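Local coordinates for protein pectate lyase (Bacillus subtilis, PDB 5AMV) that cleaves polygalacturonate by calcium-dependent elimination, releasing oligosaccharides whose non-reducing ends are unsaturated, at residues N37-V42 / V66-K71; K59-M64 / K139-N144. One frame throughout, in Å; residues are numbered along the deposited sequence. Where two conformers were deposited one is given.

Contact 1 (N37-V42 / V66-K71)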
ATOM      1  N   ASN A  37      -8.679  -0.724  20.929  1.00  9.55           N
ATOM      2  CA  ASN A  37      -9.041   0.652  20.563  1.00  9.70           C
ATOM      3  C   ASN A  37      -7.783   1.482  20.356  1.00  8.98           C
ATOM      4  O   ASN A  37      -6.671   1.009  20.610  1.00  9.10           O
ATOM      5  CB  ASN A  37      -9.969   1.282  21.624  1.00  8.99           C
ATOM      6  CG  ASN A  37      -9.321   1.369  22.997  1.00  9.03           C
ATOM      7  OD1 ASN A  37      -8.257   1.998  23.176  1.00 11.57           O
ATOM      8  ND2 ASN A  37      -9.967   0.742  23.998  1.00 10.11           N
ATOM      9  N   ARG A  38      -7.959   2.714  19.888  1.00  8.64           N
ATOM     10  CA  ARG A  38      -6.841   3.570  19.526  1.00  9.16           C
ATOM     11  C   ARG A  38      -5.937   3.872  20.727  1.00  8.25           C
ATOM     12  O   ARG A  38      -4.723   3.883  20.583  1.00  8.59           O
ATOM     13  CB  ARG A  38      -7.340   4.917  18.955  1.00  8.10           C
ATOM     14  CG  ARG A  38      -6.231   5.766  18.379  1.00  9.62           C
ATOM     15  CD  ARG A  38      -6.754   7.116  17.856  1.00  8.43           C
ATOM     16  NE  ARG A  38      -5.560   7.914  17.575  1.00  7.92           N
ATOM     17  CZ  ARG A  38      -4.860   8.576  18.484  1.00  9.35           C
ATOM     18  NH1 ARG A  38      -5.236   8.616  19.755  1.00 12.80           N
ATOM     19  NH2 ARG A  38      -3.771   9.208  18.117  1.00  8.60           N
ATOM     20  N   ASN A  39      -6.517   4.104  21.906  1.00  8.66           N
ATOM     21  CA  ASN A  39      -5.677   4.403  23.087  1.00  9.29           C
ATOM     22  C   ASN A  39      -4.763   3.247  23.445  1.00  8.72           C
ATOM     23  O   ASN A  39      -3.554   3.445  23.682  1.00  9.27           O
ATOM     24  CB  ASN A  39      -6.549   4.730  24.296  1.00  8.98           C
ATOM     25  CG  ASN A  39      -7.216   6.092  24.177  1.00  9.72           C
ATOM     26  OD1 ASN A  39      -6.714   6.993  23.456  1.00 10.74           O
ATOM     27  ND2 ASN A  39      -8.382   6.240  24.853  1.00 10.53           N
ATOM     28  N   GLN A  40      -5.339   2.042  23.439  1.00  8.70           N
ATOM     29  CA  GLN A  40      -4.561   0.841  23.739  1.00  9.26           C
ATOM     30  C   GLN A  40      -3.464   0.603  22.706  1.00  9.03           C
ATOM     31  O   GLN A  40      -2.342   0.200  23.070  1.00  8.69           O
ATOM     32  CB  GLN A  40      -5.446  -0.388  23.901  1.00  8.02           C
ATOM     33  CG  GLN A  40      -6.395  -0.276  25.099  1.00 10.89           C
ATOM     34  CD  GLN A  40      -7.251  -1.509  25.308  1.00 14.76           C
ATOM     35  OE1 GLN A  40      -7.385  -2.365  24.435  1.00 11.18           O
ATOM     36  NE2 GLN A  40      -7.871  -1.593  26.498  1.00 15.64           N
ATOM     37  N   LEU A  41      -3.788   0.819  21.427  1.00  8.96           N
ATOM     38  CA  LEU A  41      -2.775   0.648  20.391  1.00  9.55           C
ATOM     39  C   LEU A  41      -1.615   1.635  20.549  1.00  9.09           C
ATOM     40  O   LEU A  41      -0.463   1.224  20.530  1.00  9.34           O
ATOM     41  CB  LEU A  41      -3.430   0.700  18.996  1.00  9.55           C
ATOM     42  CG  LEU A  41      -2.430   0.697  17.827  1.00  8.61           C
ATOM     43  CD1 LEU A  41      -1.714  -0.694  17.769  1.00  8.20           C
ATOM     44  CD2 LEU A  41      -3.149   0.979  16.532  1.00 10.39           C
ATOM     45  N   VAL A  42      -1.913   2.926  20.739  1.00  9.00           N
ATOM     46  CA  VAL A  42      -0.919   3.976  20.936  1.00 10.47           C
ATOM     47  C   VAL A  42      -0.022   3.641  22.170  1.00 10.48           C
ATOM     48  O   VAL A  42       1.244   3.714  22.122  1.00 10.99           O
ATOM     49  CB  VAL A  42      -1.659   5.340  21.043  1.00 11.45           C
ATOM     50  CG1 VAL A  42      -0.754   6.443  21.664  1.00 12.72           C
ATOM     51  CG2 VAL A  42      -2.221   5.740  19.652  1.00  9.35           C
ATOM     52  N   VAL A  66     -10.876   8.702  16.151  1.00  8.07           N
ATOM     53  CA  VAL A  66     -11.542   8.855  17.471  1.00  8.81           C
ATOM     54  C   VAL A  66     -10.711   9.728  18.367  1.00  9.54           C
ATOM     55  O   VAL A  66      -9.465   9.864  18.188  1.00  8.15           O
ATOM     56  CB  VAL A  66     -11.826   7.497  18.156  1.00  9.29           C
ATOM     57  CG1 VAL A  66     -12.821   6.645  17.340  1.00  9.17           C
ATOM     58  CG2 VAL A  66     -10.567   6.725  18.376  1.00  9.74           C
ATOM     59  N   ASP A  67     -11.383  10.333  19.346  1.00  9.12           N
ATOM     60  CA  ASP A  67     -10.664  11.183  20.284  1.00  9.29           C
ATOM     61  C   ASP A  67     -10.119  10.405  21.506  1.00 11.79           C
ATOM     62  O   ASP A  67     -10.110   9.168  21.532  1.00 11.25           O
ATOM     63  CB  ASP A  67     -11.538  12.397  20.651  1.00  9.74           C
ATOM     64  CG  ASP A  67     -12.760  12.032  21.500  1.00 11.05           C
ATOM     65  OD1 ASP A  67     -12.829  10.941  22.114  1.00 10.11           O
ATOM     66  OD2 ASP A  67     -13.699  12.872  21.529  1.00 13.80           O
ATOM     67  N   ASP A  68      -9.601  11.132  22.481  1.00 12.10           N
ATOM     68  CA  ASP A  68      -8.993  10.469  23.644  1.00 13.99           C
ATOM     69  C   ASP A  68      -9.997   9.683  24.459  1.00 13.70           C
ATOM     70  O   ASP A  68      -9.620   8.817  25.235  1.00 13.72           O
ATOM     71  CB  ASP A  68      -8.242  11.495  24.518  1.00 15.58           C
ATOM     72  CG  ASP A  68      -6.942  11.930  23.890  1.00 20.33           C
ATOM     73  OD1 ASP A  68      -6.596  11.434  22.789  1.00 24.29           O
ATOM     74  OD2 ASP A  68      -6.251  12.756  24.517  1.00 27.40           O
ATOM     75  N   ASN A  69     -11.283   9.973  24.282  1.00 13.40           N
ATOM     76  CA  ASN A  69     -12.327   9.200  24.939  1.00 13.52           C
ATOM     77  C   ASN A  69     -12.973   8.177  24.020  1.00 13.92           C
ATOM     78  O   ASN A  69     -14.072   7.681  24.298  1.00 13.46           O
ATOM     79  CB  ASN A  69     -13.400  10.175  25.459  1.00 14.87           C
ATOM     80  CG  ASN A  69     -12.839  11.147  26.490  1.00 18.99           C
ATOM     81  OD1 ASN A  69     -13.074  12.364  26.430  1.00 23.62           O
ATOM     82  ND2 ASN A  69     -12.062  10.618  27.417  1.00 18.66           N
ATOM     83  N   LEU A  70     -12.320   7.912  22.875  1.00 12.09           N
ATOM     84  CA  LEU A  70     -12.801   6.945  21.884  1.00 10.68           C
ATOM     85  C   LEU A  70     -14.098   7.357  21.190  1.00 10.93           C
ATOM     86  O   LEU A  70     -14.770   6.520  20.628  1.00 12.15           O
ATOM     87  CB  LEU A  70     -12.921   5.525  22.481  1.00  8.58           C
ATOM     88  CG  LEU A  70     -11.651   5.040  23.209  1.00  9.71           C
ATOM     89  CD1 LEU A  70     -11.933   3.655  23.724  1.00 12.28           C
ATOM     90  CD2 LEU A  70     -10.520   5.025  22.180  1.00  8.67           C
ATOM     91  N   LYS A  71     -14.420   8.648  21.219  1.00 11.10           N
ATOM     92  CA  LYS A  71     -15.597   9.193  20.537  0.50 10.84           C
ATOM     93  C   LYS A  71     -15.245   9.469  19.079  1.00 10.53           C
ATOM     94  O   LYS A  71     -14.217  10.072  18.831  1.00 10.38           O
ATOM     95  CB  LYS A  71     -16.012  10.525  21.194  0.50 11.59           C
ATOM     96  CG  LYS A  71     -16.486  10.420  22.637  0.50 13.40           C
ATOM     97  CD  LYS A  71     -17.782   9.625  22.720  0.50 15.07           C
ATOM     98  CE  LYS A  71     -18.999  10.508  22.469  0.50 17.78           C
ATOM     99  NZ  LYS A  71     -20.279   9.729  22.478  0.50 21.85           N
TER
HETATM  100  O   HOH W   1      -7.703   7.742  21.029  1.00 11.40           O
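Asn37 and Leu70 meet where the N-capped start of helix 38-45 packs against a type I turn from Asp67 to Leu70. Their side chains lie roughly perpendicular, with Leu70 CD1 3.5 Å from Asn37 CG. Asn37 CG sits between its own backbone N and carbonyl carbon (chi1 61°), which turns OD1 back to accept from Gln40 N, the capping bond, and leaves the amide beside the leucine methyls. Asn39 reaches across to the turn: its ND2 donates to Asp68 O at 2.9 Å, the acceptor nearly in the amide plane but the donor well above the carbonyl plane, while Leu70 CD2 packs 3.6 Å from the same ND2. An alanine in place of Asn39 would probably leave Asp68 O without this donor, the bridging water without the OD1 acceptor, and Leu70 CD2 less covered. Arg38 and Val66 run antiparallel to one another, Arg38 CB touching Val66 CG2 at 3.7 Å. Beyond, the extended arginine gives NE to Arg120 O, and Arg120 also forms a salt bridge with Asp68. Val42 CG2 covers one guanidinium face, and in the guanidinium plane, off its edge, a water accepts from Arg38 NH1 and donates to Asn39 OD1 and Asp67 O.

Contact 2 (K59-M64 / K139-N144)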
ATOM      1  N   LYS A  59      -7.590  -6.864  18.706  1.00  7.95           N
ATOM      2  CA  LYS A  59      -8.849  -7.502  19.023  1.00  8.58           C
ATOM      3  C   LYS A  59     -10.041  -6.673  18.512  1.00  9.10           C
ATOM      4  O   LYS A  59     -10.299  -5.553  19.023  1.00 10.65           O
ATOM      5  CB  LYS A  59      -8.903  -7.704  20.555  1.00  9.01           C
ATOM      6  CG  LYS A  59     -10.188  -8.272  21.050  1.00 12.50           C
ATOM      7  CD  LYS A  59     -10.149  -8.481  22.563  1.00 15.94           C
ATOM      8  CE  LYS A  59     -11.396  -9.244  22.977  1.00 20.63           C
ATOM      9  NZ  LYS A  59     -11.463  -9.293  24.481  1.00 19.90           N
ATOM     10  N   GLY A  60     -10.731  -7.215  17.502  1.00  9.10           N
ATOM     11  CA  GLY A  60     -11.938  -6.578  16.958  1.00  9.28           C
ATOM     12  C   GLY A  60     -11.554  -5.423  16.052  1.00  9.12           C
ATOM     13  O   GLY A  60     -10.483  -5.420  15.447  1.00  8.24           O
ATOM     14  N   THR A  61     -12.405  -4.402  16.034  1.00  8.92           N
ATOM     15  CA  THR A  61     -12.222  -3.230  15.138  1.00  8.96           C
ATOM     16  C   THR A  61     -11.640  -2.061  15.898  1.00  9.24           C
ATOM     17  O   THR A  61     -12.189  -1.676  16.949  1.00  9.43           O
ATOM     18  CB  THR A  61     -13.593  -2.847  14.597  1.00  9.25           C
ATOM     19  OG1 THR A  61     -14.048  -3.885  13.717  1.00 10.77           O
ATOM     20  CG2 THR A  61     -13.564  -1.492  13.798  1.00  9.85           C
ATOM     21  N   ILE A  62     -10.545  -1.495  15.363  1.00  6.82           N
ATOM     22  CA  ILE A  62      -9.938  -0.271  15.906  1.00  6.95           C
ATOM     23  C   ILE A  62     -10.154   0.861  14.898  1.00  7.27           C
ATOM     24  O   ILE A  62      -9.503   0.919  13.839  1.00  7.45           O
ATOM     25  CB  ILE A  62      -8.422  -0.461  16.238  1.00  7.26           C
ATOM     26  CG1 ILE A  62      -8.301  -1.566  17.307  1.00  9.27           C
ATOM     27  CG2 ILE A  62      -7.803   0.901  16.710  1.00  8.40           C
ATOM     28  CD1 ILE A  62      -6.874  -1.777  17.857  1.00  9.73           C
ATOM     29  N   ASP A  63     -11.123   1.719  15.229  1.00  6.99           N
ATOM     30  CA  ASP A  63     -11.350   2.955  14.497  1.00  5.93           C
ATOM     31  C   ASP A  63     -10.340   3.994  14.985  1.00  5.88           C
ATOM     32  O   ASP A  63     -10.258   4.291  16.202  1.00  7.02           O
ATOM     33  CB  ASP A  63     -12.833   3.372  14.687  1.00  5.83           C
ATOM     34  CG  ASP A  63     -13.199   4.668  13.975  1.00  7.10           C
ATOM     35  OD1 ASP A  63     -12.383   5.261  13.231  1.00  8.20           O
ATOM     36  OD2 ASP A  63     -14.385   5.079  14.118  1.00  9.59           O
ATOM     37  N   MET A  64      -9.528   4.499  14.044  1.00  6.63           N
ATOM     38  CA  MET A  64      -8.494   5.480  14.359  1.00  7.39           C
ATOM     39  C   MET A  64      -8.988   6.915  14.344  1.00  7.40           C
ATOM     40  O   MET A  64      -8.314   7.803  14.866  1.00  6.92           O
ATOM     41  CB  MET A  64      -7.285   5.296  13.430  1.00  7.31           C
ATOM     42  CG  MET A  64      -6.587   3.931  13.656  1.00  7.86           C
ATOM     43  SD  MET A  64      -5.836   3.791  15.301  1.00  9.55           S
ATOM     44  CE  MET A  64      -4.421   4.905  15.153  1.00 10.28           C
ATOM     45  N   LYS A 139      -9.666  -5.572  12.579  1.00  7.40           N
ATOM     46  CA  LYS A 139      -9.793  -4.505  11.569  0.50  7.84           C
ATOM     47  C   LYS A 139      -9.131  -3.239  12.101  1.00  7.64           C
ATOM     48  O   LYS A 139      -9.232  -2.934  13.294  1.00  7.83           O
ATOM     49  CB  LYS A 139     -11.275  -4.200  11.296  0.50  8.58           C
ATOM     50  CG  LYS A 139     -12.076  -5.331  10.679  0.50 10.98           C
ATOM     51  CD  LYS A 139     -13.532  -4.873  10.544  0.50 13.80           C
ATOM     52  CE  LYS A 139     -14.446  -5.932   9.944  0.50 17.97           C
ATOM     53  NZ  LYS A 139     -14.347  -7.263  10.616  0.50 20.56           N
ATOM     54  N   VAL A 140      -8.452  -2.518  11.209  1.00  6.68           N
ATOM     55  CA  VAL A 140      -7.998  -1.168  11.500  1.00  6.65           C
ATOM     56  C   VAL A 140      -8.746  -0.276  10.486  1.00  7.24           C
ATOM     57  O   VAL A 140      -8.630  -0.460   9.272  1.00  6.90           O
ATOM     58  CB  VAL A 140      -6.452  -1.039  11.328  1.00  6.77           C
ATOM     59  CG1 VAL A 140      -6.015   0.428  11.344  1.00  7.81           C
ATOM     60  CG2 VAL A 140      -5.733  -1.819  12.408  1.00  7.03           C
ATOM     61  N   VAL A 141      -9.518   0.692  11.002  1.00  7.77           N
ATOM     62  CA  VAL A 141     -10.403   1.483  10.183  1.00  8.15           C
ATOM     63  C   VAL A 141      -9.968   2.940  10.208  1.00  7.07           C
ATOM     64  O   VAL A 141      -9.877   3.536  11.284  1.00  8.00           O
ATOM     65  CB  VAL A 141     -11.911   1.364  10.652  1.00  7.82           C
ATOM     66  CG1 VAL A 141     -12.817   2.166   9.736  1.00  8.43           C
ATOM     67  CG2 VAL A 141     -12.349  -0.120  10.586  1.00 10.38           C
ATOM     68  N   GLY A 142      -9.663   3.500   9.033  1.00  7.25           N
ATOM     69  CA  GLY A 142      -9.213   4.905   8.952  1.00  6.97           C
ATOM     70  C   GLY A 142      -7.727   5.147   9.231  1.00  6.67           C
ATOM     71  O   GLY A 142      -7.225   6.225   8.944  1.00  6.31           O
ATOM     72  N   GLY A 143      -7.027   4.134   9.750  1.00  6.36           N
ATOM     73  CA  GLY A 143      -5.649   4.297  10.192  1.00  6.77           C
ATOM     74  C   GLY A 143      -4.601   4.170   9.085  1.00  6.19           C
ATOM     75  O   GLY A 143      -4.844   3.537   8.047  1.00  7.06           O
ATOM     76  N   ASN A 144      -3.455   4.760   9.349  1.00  6.28           N
ATOM     77  CA  ASN A 144      -2.290   4.658   8.450  1.00  6.90           C
ATOM     78  C   ASN A 144      -1.140   4.270   9.335  1.00  7.71           C
ATOM     79  O   ASN A 144      -0.690   5.079  10.163  1.00  8.81           O
ATOM     80  CB  ASN A 144      -2.073   6.019   7.773  1.00  6.37           C
ATOM     81  CG  ASN A 144      -0.879   6.041   6.783  1.00  7.71           C
ATOM     82  OD1 ASN A 144      -0.023   5.121   6.684  1.00 10.51           O
ATOM     83  ND2 ASN A 144      -0.845   7.087   6.045  1.00  5.34           N
TER
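The flat groups joining Gly60-Met64 to Lys139-Val141 are peptide units, and they meet as two neighbouring parallel strands of the right-handed beta-helix seen in polysaccharide lyase family 1. Lys139 N comes to Gly60 O from above the carbonyl plane, whereas Met64 N meets Val141 O nearly along the C=O axis, at 2.9 Å. Between these ends, Ile62 N donates to Lys139 O and Ile62 O accepts from Val141 N, both at 2.8 Å, thus straddling Val140 as parallel pairing requires. One face of the pair bears Thr61, Asp63, Lys139 and Val141, the other the buried Ile62 and Val140. Thr61 divides its branches between two partners: CG2, anti to the backbone N, touches Val141 CG2 at 3.7 Å, and OG1 is set against the aliphatic lysine chain, which crosses the threonine at a slant, 3.4 Å from Lys139 CD. Asp63 turns instead to its own chain, where OD1 accepts from Asn65 N. Past the strands Met64 CG, anti to its carbonyl carbon (chi1 -65°), lies 3.6 Å from Gly143 CA, and the chain beyond bends twice, leading its end away; a CB on that glycine would collide with CG. At Gly142, where phi is positive, a CB would run into the carbonyl O of Val141. Val140 and Gly142 bond through their backbones to strand 158-160, so strand 139-141 lies between that strand and 61-63, while Met64 extends its packing to Val123 of strand 122-124 and to Arg38 and Leu41 of helix 38-45.

From the N terminus, the chain enters contact 1 at helix 38-45 and reaches contact 2 at strand 61-63 before contact 1 is complete. The 66-71 turn then closes a loop of 23 intervening residues. Contact 2 closes later, at 139-144, after 74 residues that include helix 105-121 and strands 122-124 and 129-133. The two closures therefore cross: the helix and the 66-71 turn lie beside the strand that contact 2 pairs with 139-141. Contact 1 ties the helix to the loop following strand 61-63; contact 2 joins that strand to the next coil. They also touch directly: Ile62 CG2 lies 3.7 Å from Arg38 N, and Arg38 CD lies 3.4 Å from Met64 O.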